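PDB 1O12: N-acetylglucosamine-6-phosphate deacetylase from Thermotoga maritima, which probably removes the acetyl group from N-acetylglucosamine-6-phosphate by metal-dependent hydrolysis, using one divalent metal cation per subunit. Local coordinates for residues A259-L264 with K327-S333. Residue numbers count along the deposited sequence, not the author numbering.
Sequences ANGIVL and KVSSYNS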
loop_
_atom_site.group_PDB
_atom_site.type_symbol
_atom_site.label_atom_id
_atom_site.label_comp_id
_atom_site.label_asym_id
_atom_site.label_seq_id
_atom_site.Cartn_x
_atom_site.Cartn_y
_atom_site.Cartn_z
ATOM N N ALA A 259 13.142 -1.095 -4.041
ATOM C CA ALA A 259 14.025 -0.207 -4.813
ATOM C C ALA A 259 13.731 -0.220 -6.309
ATOM O O ALA A 259 13.782 0.810 -6.967
ATOM C CB ALA A 259 15.463 -0.586 -4.574
ATOM N N ASN A 260 13.391 -1.392 -6.822
ATOM C CA ASN A 260 13.083 -1.598 -8.239
ATOM C C ASN A 260 11.922 -0.765 -8.793
ATOM O O ASN A 260 11.840 -0.563 -9.997
ATOM C CB ASN A 260 12.772 -3.088 -8.482
ATOM C CG ASN A 260 13.669 -4.029 -7.645
ATOM O OD1 ASN A 260 13.852 -3.851 -6.401
ATOM N ND2 ASN A 260 14.229 -5.041 -8.314
ATOM N N GLY A 261 11.020 -0.282 -7.936
ATOM C CA GLY A 261 9.882 0.468 -8.433
ATOM C C GLY A 261 9.814 1.935 -8.065
ATOM O O GLY A 261 8.744 2.528 -8.127
ATOM N N ILE A 262 10.949 2.527 -7.692
ATOM C CA ILE A 262 10.994 3.939 -7.303
ATOM C C ILE A 262 12.029 4.750 -8.082
ATOM O O ILE A 262 13.164 4.329 -8.281
ATOM C CB ILE A 262 11.278 4.060 -5.808
ATOM C CG1 ILE A 262 10.022 3.709 -5.022
ATOM C CG2 ILE A 262 11.794 5.433 -5.475
ATOM C CD1 ILE A 262 10.337 3.294 -3.580
ATOM N N VAL A 263 11.623 5.923 -8.527
ATOM C CA VAL A 263 12.522 6.775 -9.272
ATOM C C VAL A 263 12.737 8.058 -8.500
ATOM O O VAL A 263 11.791 8.822 -8.289
ATOM C CB VAL A 263 11.935 7.083 -10.646
ATOM C CG1 VAL A 263 12.514 8.384 -11.210
ATOM C CG2 VAL A 263 12.265 5.956 -11.573
ATOM N N LEU A 264 13.960 8.312 -8.055
ATOM C CA LEU A 264 14.186 9.552 -7.300
ATOM C C LEU A 264 14.059 10.726 -8.259
ATOM O O LEU A 264 14.424 10.634 -9.431
ATOM C CB LEU A 264 15.550 9.530 -6.619
ATOM C CG LEU A 264 15.503 9.411 -5.094
ATOM C CD1 LEU A 264 14.319 8.591 -4.665
ATOM C CD2 LEU A 264 16.788 8.815 -4.560
ATOM N N LYS A 327 19.600 2.223 -7.752
ATOM C CA LYS A 327 18.479 1.962 -8.638
ATOM C C LYS A 327 17.548 3.151 -8.658
ATOM O O LYS A 327 17.138 3.604 -9.721
ATOM C CB LYS A 327 17.736 0.722 -8.196
ATOM C CG LYS A 327 18.579 -0.525 -8.227
ATOM C CD LYS A 327 17.723 -1.710 -7.810
ATOM C CE LYS A 327 18.423 -3.018 -8.049
ATOM N NZ LYS A 327 17.442 -4.128 -7.886
ATOM N N VAL A 328 17.250 3.674 -7.470
ATOM C CA VAL A 328 16.362 4.806 -7.361
ATOM C C VAL A 328 16.978 6.124 -7.801
ATOM O O VAL A 328 16.258 7.033 -8.204
ATOM C CB VAL A 328 15.810 4.959 -5.915
ATOM C CG1 VAL A 328 15.156 3.654 -5.488
ATOM C CG2 VAL A 328 16.919 5.385 -4.922
ATOM N N SER A 329 18.302 6.234 -7.743
ATOM C CA SER A 329 18.931 7.483 -8.142
ATOM C C SER A 329 19.396 7.521 -9.593
ATOM O O SER A 329 19.666 8.597 -10.105
ATOM C CB SER A 329 20.094 7.851 -7.221
ATOM O OG SER A 329 21.129 6.898 -7.328
ATOM N N SER A 330 19.501 6.382 -10.263
ATOM C CA SER A 330 19.907 6.429 -11.673
ATOM C C SER A 330 19.465 5.253 -12.545
ATOM O O SER A 330 18.870 5.455 -13.593
ATOM C CB SER A 330 21.438 6.608 -11.810
ATOM O OG SER A 330 22.149 5.383 -11.623
ATOM N N TYR A 331 19.753 4.033 -12.118
ATOM C CA TYR A 331 19.405 2.871 -12.917
ATOM C C TYR A 331 17.932 2.773 -13.348
ATOM O O TYR A 331 17.652 2.512 -14.522
ATOM C CB TYR A 331 19.827 1.580 -12.197
ATOM C CG TYR A 331 19.581 0.341 -13.011
ATOM C CD1 TYR A 331 20.280 0.115 -14.205
ATOM C CD2 TYR A 331 18.631 -0.592 -12.616
ATOM C CE1 TYR A 331 20.039 -1.009 -14.987
ATOM C CE2 TYR A 331 18.378 -1.729 -13.383
ATOM C CZ TYR A 331 19.086 -1.925 -14.565
ATOM O OH TYR A 331 18.830 -3.038 -15.321
ATOM N N ASN A 332 16.994 2.968 -12.423
ATOM C CA ASN A 332 15.598 2.883 -12.793
ATOM C C ASN A 332 15.226 3.862 -13.928
ATOM O O ASN A 332 14.555 3.475 -14.877
ATOM C CB ASN A 332 14.696 3.074 -11.563
ATOM C CG ASN A 332 14.822 1.907 -10.546
ATOM O OD1 ASN A 332 15.267 0.805 -10.896
ATOM N ND2 ASN A 332 14.414 2.150 -9.294
ATOM N N SER A 333 15.685 5.108 -13.866
ATOM C CA SER A 333 15.357 6.070 -14.925
ATOM C C SER A 333 16.005 5.635 -16.215
ATOM O O SER A 333 15.398 5.696 -17.275
ATOM C CB SER A 333 15.887 7.469 -14.606
ATOM O OG SER A 333 15.433 7.923 -13.360
HETATM O O HOH W 1 16.223 8.895 -10.944
#
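Start at Lys327, whose extended side chain runs past Ala259, with CD 4.1 Å from Ala259 CB. Lys327 O accepts from Asn332 N (2.8 Å), five residues on, which makes this a wider pi-type turn. Val328 is the main apolar contact: CG1 lies 3.8 Å from Ile262 CG2, and CG2 sits 3.5 Å from Leu264 CD2. Within this widened turn Val328 O faces the strand and takes a short hydrogen bond from Leu264 N (2.6 Å), while Val328 CA makes a CA-H...O contact with Ile262 O (3.4 Å). Strand 262-265 runs parallel to strand 235-239 on its other edge, as in the TIM-barrel-like amidohydrolase fold; on this edge, with Ser329 backbone-bonded to Val58, helix 322-336 appears to bridge strands 262-265 and 52-59, much as a strand would. The Ser329 side chain turns away, its OG bonded to Leu325 O one turn back. Asn332 then reaches back across: its ND2 donates to both Ala259 O (2.8 Å) and Ile262 O (2.7 Å), tying the start of the 3-10 segment 259-260 to the start of the strand. At Ser333, OG packs 3.7 Å from Val263 CG1 and meets a water 2.7 Å away, which also lies 2.9 Å from Leu264 O.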